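Glycosyl hydrolases family 2, sugar binding domain protein (Bacteroides uniformis str. 3978 T3 ii, PDB 6D1P) is a beta-glucuronidase of glycoside hydrolase family 2 from a human gut bacterium, and probably hydrolyses O-glycosidic bonds to release glucuronic acid from its conjugates. Local coordinates at residues 344-349 with 367-372; 350-355 with 604-609. All coordinates share one frame; numbering follows the deposited sequence.

Interaction 1. Residues 344-349 with 367-372; sequences EMMRTE and QQSGII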
ATOM      1  N   GLU A 344      22.910 -16.797  -7.719  1.00 32.63           N
ATOM      2  CA  GLU A 344      22.815 -18.206  -7.354  1.00 35.31           C
ATOM      3  C   GLU A 344      21.471 -18.790  -7.762  1.00 32.16           C
ATOM      4  O   GLU A 344      21.405 -19.918  -8.264  1.00 31.85           O
ATOM      5  CB  GLU A 344      23.054 -18.380  -5.847  1.00 36.32           C
ATOM      6  CG  GLU A 344      23.479 -19.804  -5.432  1.00 45.08           C
ATOM      7  CD  GLU A 344      24.367 -20.508  -6.491  1.00 56.35           C
ATOM      8  OE1 GLU A 344      23.946 -21.577  -7.021  1.00 52.45           O
ATOM      9  OE2 GLU A 344      25.475 -19.989  -6.808  1.00 53.62           O
ATOM     10  N   MET A 345      20.385 -18.042  -7.557  1.00 29.72           N
ATOM     11  CA  MET A 345      19.082 -18.540  -7.980  1.00 31.77           C
ATOM     12  C   MET A 345      19.035 -18.775  -9.487  1.00 27.52           C
ATOM     13  O   MET A 345      18.457 -19.763  -9.952  1.00 26.07           O
ATOM     14  CB  MET A 345      17.991 -17.567  -7.553  1.00 25.79           C
ATOM     15  CG  MET A 345      17.716 -17.641  -6.073  1.00 29.79           C
ATOM     16  SD  MET A 345      16.769 -16.233  -5.502  1.00 30.51           S
ATOM     17  CE  MET A 345      15.159 -16.621  -6.172  1.00 27.76           C
ATOM     18  N   MET A 346      19.640 -17.879 -10.260  1.00 26.52           N
ATOM     19  CA  MET A 346      19.622 -18.029 -11.709  1.00 29.31           C
ATOM     20  C   MET A 346      20.440 -19.239 -12.158  1.00 29.66           C
ATOM     21  O   MET A 346      20.019 -19.966 -13.068  1.00 29.25           O
ATOM     22  CB  MET A 346      20.120 -16.744 -12.369  1.00 29.44           C
ATOM     23  CG  MET A 346      19.300 -15.503 -12.005  1.00 23.36           C
ATOM     24  SD  MET A 346      19.867 -14.050 -12.935  1.00 28.27           S
ATOM     25  CE  MET A 346      19.831 -12.776 -11.657  1.00 21.20           C
ATOM     26  N   ARG A 347      21.590 -19.491 -11.517  1.00 34.67           N
ATOM     27  CA  ARG A 347      22.372 -20.701 -11.808  1.00 34.36           C
ATOM     28  C   ARG A 347      21.541 -21.953 -11.599  1.00 32.57           C
ATOM     29  O   ARG A 347      21.473 -22.828 -12.471  1.00 36.01           O
ATOM     30  CB  ARG A 347      23.612 -20.775 -10.919  1.00 36.99           C
ATOM     31  CG  ARG A 347      24.770 -19.943 -11.374  1.00 42.95           C
ATOM     32  CD  ARG A 347      26.087 -20.603 -11.006  1.00 45.73           C
ATOM     33  NE  ARG A 347      27.098 -20.251 -11.999  1.00 52.37           N
ATOM     34  CZ  ARG A 347      27.395 -20.984 -13.069  1.00 47.78           C
ATOM     35  NH1 ARG A 347      26.788 -22.151 -13.290  1.00 46.08           N
ATOM     36  NH2 ARG A 347      28.325 -20.556 -13.908  1.00 54.30           N
ATOM     37  N   THR A 348      20.922 -22.064 -10.429  1.00 32.40           N
ATOM     38  CA  THR A 348      20.106 -23.228 -10.122  1.00 34.49           C
ATOM     39  C   THR A 348      19.043 -23.456 -11.189  1.00 33.43           C
ATOM     40  O   THR A 348      18.837 -24.588 -11.644  1.00 30.50           O
ATOM     41  CB  THR A 348      19.458 -23.045  -8.747  1.00 34.17           C
ATOM     42  OG1 THR A 348      20.475 -23.048  -7.742  1.00 36.47           O
ATOM     43  CG2 THR A 348      18.462 -24.164  -8.475  1.00 32.47           C
ATOM     44  N   GLU A 349      18.368 -22.376 -11.611  1.00 32.38           N
ATOM     45  CA  GLU A 349      17.231 -22.518 -12.519  1.00 29.25           C
ATOM     46  C   GLU A 349      17.690 -22.857 -13.928  1.00 25.12           C
ATOM     47  O   GLU A 349      17.137 -23.756 -14.574  1.00 25.29           O
ATOM     48  CB  GLU A 349      16.394 -21.240 -12.514  1.00 26.51           C
ATOM     49  CG  GLU A 349      15.343 -21.159 -13.621  1.00 22.90           C
ATOM     50  CD  GLU A 349      14.651 -19.789 -13.649  1.00 30.82           C
ATOM     51  OE1 GLU A 349      15.010 -18.936 -12.785  1.00 27.00           O
ATOM     52  OE2 GLU A 349      13.772 -19.559 -14.524  1.00 22.77           O
ATOM     53  N   GLN A 367      14.281  -7.818 -22.378  1.00 20.24           N
ATOM     54  CA  GLN A 367      15.673  -8.073 -22.041  1.00 22.33           C
ATOM     55  C   GLN A 367      15.796  -8.564 -20.601  1.00 23.89           C
ATOM     56  O   GLN A 367      15.213  -7.980 -19.679  1.00 24.57           O
ATOM     57  CB  GLN A 367      16.487  -6.792 -22.232  1.00 26.04           C
ATOM     58  CG  GLN A 367      17.932  -6.890 -21.779  1.00 25.76           C
ATOM     59  CD  GLN A 367      18.740  -5.649 -22.125  1.00 28.22           C
ATOM     60  OE1 GLN A 367      18.280  -4.761 -22.865  1.00 25.84           O
ATOM     61  NE2 GLN A 367      19.958  -5.578 -21.586  1.00 27.16           N
ATOM     62  N   GLN A 368      16.559  -9.633 -20.404  1.00 21.93           N
ATOM     63  CA  GLN A 368      16.739 -10.201 -19.074  1.00 24.31           C
ATOM     64  C   GLN A 368      18.182 -10.015 -18.627  1.00 24.82           C
ATOM     65  O   GLN A 368      19.038  -9.594 -19.407  1.00 27.28           O
ATOM     66  CB  GLN A 368      16.316 -11.679 -19.049  1.00 23.80           C
ATOM     67  CG  GLN A 368      14.838 -11.838 -19.358  1.00 22.26           C
ATOM     68  CD  GLN A 368      14.229 -13.141 -18.914  1.00 24.17           C
ATOM     69  OE1 GLN A 368      14.918 -14.058 -18.465  1.00 26.82           O
ATOM     70  NE2 GLN A 368      12.914 -13.233 -19.034  1.00 22.94           N
ATOM     71  N   SER A 369      18.423 -10.284 -17.335  1.00 26.83           N
ATOM     72  CA  SER A 369      19.744 -10.128 -16.716  1.00 26.91           C
ATOM     73  C   SER A 369      20.867 -10.730 -17.557  1.00 25.55           C
ATOM     74  O   SER A 369      20.752 -11.846 -18.061  1.00 23.38           O
ATOM     75  CB  SER A 369      19.749 -10.795 -15.336  1.00 25.73           C
ATOM     76  OG  SER A 369      21.069 -10.951 -14.851  1.00 25.99           O
ATOM     77  N   GLY A 370      21.973  -9.987 -17.665  1.00 27.65           N
ATOM     78  CA  GLY A 370      23.161 -10.497 -18.326  1.00 27.13           C
ATOM     79  C   GLY A 370      23.639 -11.823 -17.759  1.00 32.76           C
ATOM     80  O   GLY A 370      24.279 -12.600 -18.475  1.00 30.51           O
ATOM     81  N   ILE A 371      23.327 -12.101 -16.486  1.00 31.89           N
ATOM     82  CA  ILE A 371      23.673 -13.384 -15.884  1.00 30.38           C
ATOM     83  C   ILE A 371      22.993 -14.518 -16.629  1.00 28.31           C
ATOM     84  O   ILE A 371      23.566 -15.603 -16.792  1.00 30.47           O
ATOM     85  CB  ILE A 371      23.301 -13.391 -14.389  1.00 23.55           C
ATOM     86  CG1 ILE A 371      23.996 -12.229 -13.686  1.00 29.51           C
ATOM     87  CG2 ILE A 371      23.702 -14.696 -13.745  1.00 21.24           C
ATOM     88  CD1 ILE A 371      23.477 -11.946 -12.307  1.00 29.47           C
ATOM     89  N   ILE A 372      21.765 -14.290 -17.095  1.00 26.02           N
ATOM     90  CA  ILE A 372      21.057 -15.329 -17.836  1.00 29.24           C
ATOM     91  C   ILE A 372      21.720 -15.566 -19.187  1.00 30.02           C
ATOM     92  O   ILE A 372      21.858 -16.710 -19.637  1.00 29.81           O
ATOM     93  CB  ILE A 372      19.578 -14.945 -17.995  1.00 31.63           C
ATOM     94  CG1 ILE A 372      18.926 -14.722 -16.614  1.00 20.61           C
ATOM     95  CG2 ILE A 372      18.858 -15.983 -18.842  1.00 22.01           C
ATOM     96  CD1 ILE A 372      18.704 -15.974 -15.844  1.00 23.24           C
TER
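M346 lays its thioether against the first turn of helix 370-379, overlapping S369, I371 and I372 in turn. Its sulfur does most of the touching: M346 SD lies 3.7 Å from I372 CD1 and 3.8 Å from I371 CB. The methionine crosses both isoleucines at about a right angle, its shaft meeting I372 and its end meeting I371 and S369. CG stands anti to the carbonyl carbon (chi1 -58°) and SD continues nearly straight out (chi2 -175°), which carries the sulfur off helix 343-356 to the neighbouring helix; a bend at the last torsion then sets M346 CE 3.8 Å from I371 CD1. I372 reaches back with its CD1 methyl, which lies 3.8 Å from M346 CB, low on the methionine stem. S369 sits at the N-cap of its helix, where I371 N donates to S369 OG at 3.0 Å. That capping bond helps hold the S369 side chain in place, and the sulfur of M346 passes 3.8 Å from S369 OG in van der Waals contact. Replacing M346 by an alanine would remove SD and CE, and is likely to leave a gap beside S369, I371 and I372 where the thioether now lies. L375, one turn further along helix 370-379, also touches M346, and R347 reaches E378 of that helix in a salt bridge. Just after strand 321-329, R330 pairs with E349, which also meets K579, and E332 accepts from S369 N. The two helices follow successive parallel strands, 321-329 and 360-362, and M346 packs between these neighbouring helices of the outer layer of the family 2 TIM barrel.

Interaction 2. Residues 350-355 with 604-609; sequences MQQIKE and GTPKES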
ATOM      1  N   MET A 350      18.695 -22.144 -14.427  1.00 28.04           N
ATOM      2  CA  MET A 350      19.194 -22.432 -15.770  1.00 29.46           C
ATOM      3  C   MET A 350      19.722 -23.864 -15.863  1.00 29.40           C
ATOM      4  O   MET A 350      19.439 -24.574 -16.838  1.00 27.08           O
ATOM      5  CB  MET A 350      20.260 -21.407 -16.164  1.00 29.05           C
ATOM      6  CG  MET A 350      19.758 -19.959 -16.165  1.00 26.14           C
ATOM      7  SD  MET A 350      18.233 -19.731 -17.113  1.00 27.30           S
ATOM      8  CE  MET A 350      18.768 -20.216 -18.749  1.00 24.75           C
ATOM      9  N   GLN A 351      20.436 -24.332 -14.830  1.00 32.29           N
ATOM     10  CA  GLN A 351      20.844 -25.738 -14.799  1.00 36.08           C
ATOM     11  C   GLN A 351      19.639 -26.665 -14.862  1.00 30.26           C
ATOM     12  O   GLN A 351      19.664 -27.670 -15.579  1.00 34.35           O
ATOM     13  CB  GLN A 351      21.676 -26.040 -13.545  1.00 34.47           C
ATOM     14  CG  GLN A 351      23.177 -26.035 -13.788  1.00 45.65           C
ATOM     15  CD  GLN A 351      23.991 -26.247 -12.517  1.00 61.22           C
ATOM     16  OE1 GLN A 351      23.826 -27.256 -11.812  1.00 59.44           O
ATOM     17  NE2 GLN A 351      24.889 -25.297 -12.223  1.00 53.98           N
ATOM     18  N   GLN A 352      18.579 -26.349 -14.122  1.00 24.71           N
ATOM     19  CA  GLN A 352      17.394 -27.197 -14.149  1.00 26.24           C
ATOM     20  C   GLN A 352      16.820 -27.287 -15.559  1.00 30.02           C
ATOM     21  O   GLN A 352      16.336 -28.347 -15.985  1.00 27.63           O
ATOM     22  CB  GLN A 352      16.352 -26.646 -13.177  1.00 26.77           C
ATOM     23  CG  GLN A 352      15.431 -27.678 -12.538  1.00 30.15           C
ATOM     24  CD  GLN A 352      14.434 -27.023 -11.567  1.00 34.18           C
ATOM     25  OE1 GLN A 352      14.257 -25.807 -11.585  1.00 27.58           O
ATOM     26  NE2 GLN A 352      13.782 -27.827 -10.732  1.00 28.76           N
ATOM     27  N   ILE A 353      16.879 -26.176 -16.295  1.00 29.11           N
ATOM     28  CA  ILE A 353      16.387 -26.139 -17.666  1.00 28.60           C
ATOM     29  C   ILE A 353      17.288 -26.974 -18.568  1.00 29.62           C
ATOM     30  O   ILE A 353      16.815 -27.848 -19.309  1.00 28.22           O
ATOM     31  CB  ILE A 353      16.289 -24.677 -18.149  1.00 25.17           C
ATOM     32  CG1 ILE A 353      15.239 -23.925 -17.322  1.00 24.09           C
ATOM     33  CG2 ILE A 353      16.005 -24.617 -19.644  1.00 20.64           C
ATOM     34  CD1 ILE A 353      15.007 -22.506 -17.734  1.00 19.91           C
ATOM     35  N   LYS A 354      18.598 -26.706 -18.517  1.00 27.05           N
ATOM     36  CA  LYS A 354      19.560 -27.482 -19.294  1.00 29.82           C
ATOM     37  C   LYS A 354      19.400 -28.979 -19.042  1.00 28.68           C
ATOM     38  O   LYS A 354      19.356 -29.772 -19.985  1.00 26.51           O
ATOM     39  CB  LYS A 354      20.981 -27.031 -18.963  1.00 28.40           C
ATOM     40  CG  LYS A 354      22.044 -27.817 -19.720  1.00 28.64           C
ATOM     41  CD  LYS A 354      22.056 -27.453 -21.194  1.00 27.06           C
ATOM     42  CE  LYS A 354      23.060 -28.315 -21.967  1.00 29.52           C
ATOM     43  NZ  LYS A 354      23.315 -27.723 -23.313  1.00 25.91           N
ATOM     44  N   GLU A 355      19.254 -29.373 -17.773  1.00 30.99           N
ATOM     45  CA  GLU A 355      19.067 -30.778 -17.421  1.00 28.80           C
ATOM     46  C   GLU A 355      17.752 -31.345 -17.921  1.00 26.46           C
ATOM     47  O   GLU A 355      17.607 -32.571 -17.962  1.00 28.08           O
ATOM     48  CB  GLU A 355      19.137 -30.950 -15.906  1.00 25.62           C
ATOM     49  CG  GLU A 355      20.522 -30.719 -15.393  1.00 31.79           C
ATOM     50  CD  GLU A 355      20.578 -30.541 -13.898  1.00 42.16           C
ATOM     51  OE1 GLU A 355      19.565 -30.846 -13.221  1.00 44.47           O
ATOM     52  OE2 GLU A 355      21.640 -30.077 -13.409  1.00 45.01           O
ATOM     53  N   GLY A 604      10.577 -23.547  -8.024  1.00 24.45           N
ATOM     54  CA  GLY A 604      11.442 -24.495  -8.687  1.00 24.72           C
ATOM     55  C   GLY A 604      11.144 -25.945  -8.390  1.00 23.90           C
ATOM     56  O   GLY A 604      11.830 -26.818  -8.924  1.00 32.70           O
ATOM     57  N   THR A 605      10.159 -26.235  -7.561  1.00 25.23           N
ATOM     58  CA  THR A 605       9.797 -27.622  -7.309  1.00 22.71           C
ATOM     59  C   THR A 605       9.236 -28.215  -8.593  1.00 25.29           C
ATOM     60  O   THR A 605       8.258 -27.681  -9.131  1.00 23.26           O
ATOM     61  CB  THR A 605       8.773 -27.741  -6.182  1.00 25.33           C
ATOM     62  OG1 THR A 605       9.229 -27.023  -5.016  1.00 22.51           O
ATOM     63  CG2 THR A 605       8.552 -29.208  -5.836  1.00 19.21           C
ATOM     64  N   PRO A 606       9.806 -29.304  -9.111  1.00 27.00           N
ATOM     65  CA  PRO A 606       9.316 -29.866 -10.379  1.00 25.88           C
ATOM     66  C   PRO A 606       7.923 -30.469 -10.276  1.00 23.75           C
ATOM     67  O   PRO A 606       7.606 -31.195  -9.333  1.00 26.29           O
ATOM     68  CB  PRO A 606      10.356 -30.945 -10.713  1.00 28.23           C
ATOM     69  CG  PRO A 606      11.606 -30.503  -9.982  1.00 27.75           C
ATOM     70  CD  PRO A 606      11.146 -29.796  -8.747  1.00 21.79           C
ATOM     71  N   LYS A 607       7.085 -30.147 -11.263  1.00 23.51           N
ATOM     72  CA  LYS A 607       5.889 -30.929 -11.525  1.00 24.91           C
ATOM     73  C   LYS A 607       6.280 -32.211 -12.258  1.00 23.97           C
ATOM     74  O   LYS A 607       7.402 -32.359 -12.740  1.00 23.60           O
ATOM     75  CB  LYS A 607       4.885 -30.141 -12.377  1.00 26.48           C
ATOM     76  CG  LYS A 607       4.553 -28.732 -11.882  1.00 21.30           C
ATOM     77  CD  LYS A 607       3.483 -28.096 -12.758  1.00 21.79           C
ATOM     78  CE  LYS A 607       3.259 -26.624 -12.397  1.00 24.19           C
ATOM     79  NZ  LYS A 607       2.382 -25.859 -13.356  1.00 22.22           N
ATOM     80  N   GLU A 608       5.334 -33.136 -12.368  1.00 24.38           N
ATOM     81  CA  GLU A 608       5.645 -34.379 -13.065  1.00 28.46           C
ATOM     82  C   GLU A 608       5.712 -34.202 -14.577  1.00 26.76           C
ATOM     83  O   GLU A 608       6.265 -35.069 -15.268  1.00 25.58           O
ATOM     84  CB  GLU A 608       4.633 -35.454 -12.664  1.00 26.82           C
ATOM     85  CG  GLU A 608       4.516 -35.555 -11.130  1.00 24.37           C
ATOM     86  CD  GLU A 608       4.224 -36.957 -10.621  1.00 29.23           C
ATOM     87  OE1 GLU A 608       4.860 -37.946 -11.101  1.00 33.75           O
ATOM     88  OE2 GLU A 608       3.345 -37.068  -9.746  1.00 25.12           O
ATOM     89  N   SER A 609       5.223 -33.083 -15.101  1.00 22.06           N
ATOM     90  CA  SER A 609       5.415 -32.790 -16.511  1.00 20.97           C
ATOM     91  C   SER A 609       6.861 -32.458 -16.840  1.00 24.07           C
ATOM     92  O   SER A 609       7.255 -32.585 -18.001  1.00 21.46           O
ATOM     93  CB  SER A 609       4.532 -31.627 -16.920  1.00 27.65           C
ATOM     94  OG  SER A 609       4.690 -30.563 -15.992  1.00 23.59           O
TER
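With CG swung roughly opposite the backbone N (chi1 -150°) and the chain straight beyond it (chi2 179°), the side chain of Q352 runs out from helix 343-356 and delivers its amide to the loop 604-609. Q352 NE2 donates to G604 O over 2.8 Å, and the N-H points almost straight at the oxygen, at 177°. The acceptor lies in the plane of the glutamine amide, and the donor in turn lies in the carbonyl plane of G604, so the two flat groups meet in plane. P606 flanks the same amide: its CG is 3.5 Å from Q352 NE2, beside the nitrogen that makes the bond. This joins the helix after the first barrel strand, 321-329, to the loop leading into helix 609-617, late in the TIM-barrel range, so residues far apart in sequence become neighbours around the barrel. G604 has a positive phi, a conformation in which a side chain would be jammed against the preceding carbonyl oxygen. Helix 609-617 adds to the join, Y610 OH bonding to Q352 O and Q614 NE2 to E355 O. Beyond P606 the loop is tied down by K607, whose NZ forms a salt bridge with D580, one of the residues at a bound sodium ion.

Overall arrangement
Both contacts are built on helix 343-356, interaction 1 on its first half and interaction 2 on its second, with centres 14 Å apart. They also touch directly, I372 CD1 lying 4.0 Å from M350 SD. Along the chain the order is 344-349, 350-355, 367-372, 604-609, so the segments of the two interactions alternate. All four belong to the TIM-barrel range. From this one helix, interaction 1 reaches forward to the next helix, 370-379, through buried apolar side chains, whereas interaction 2 reaches the loop before helix 609-617 through a more accessible polar bond. The helix thereby links early and late parts of the barrel sequence.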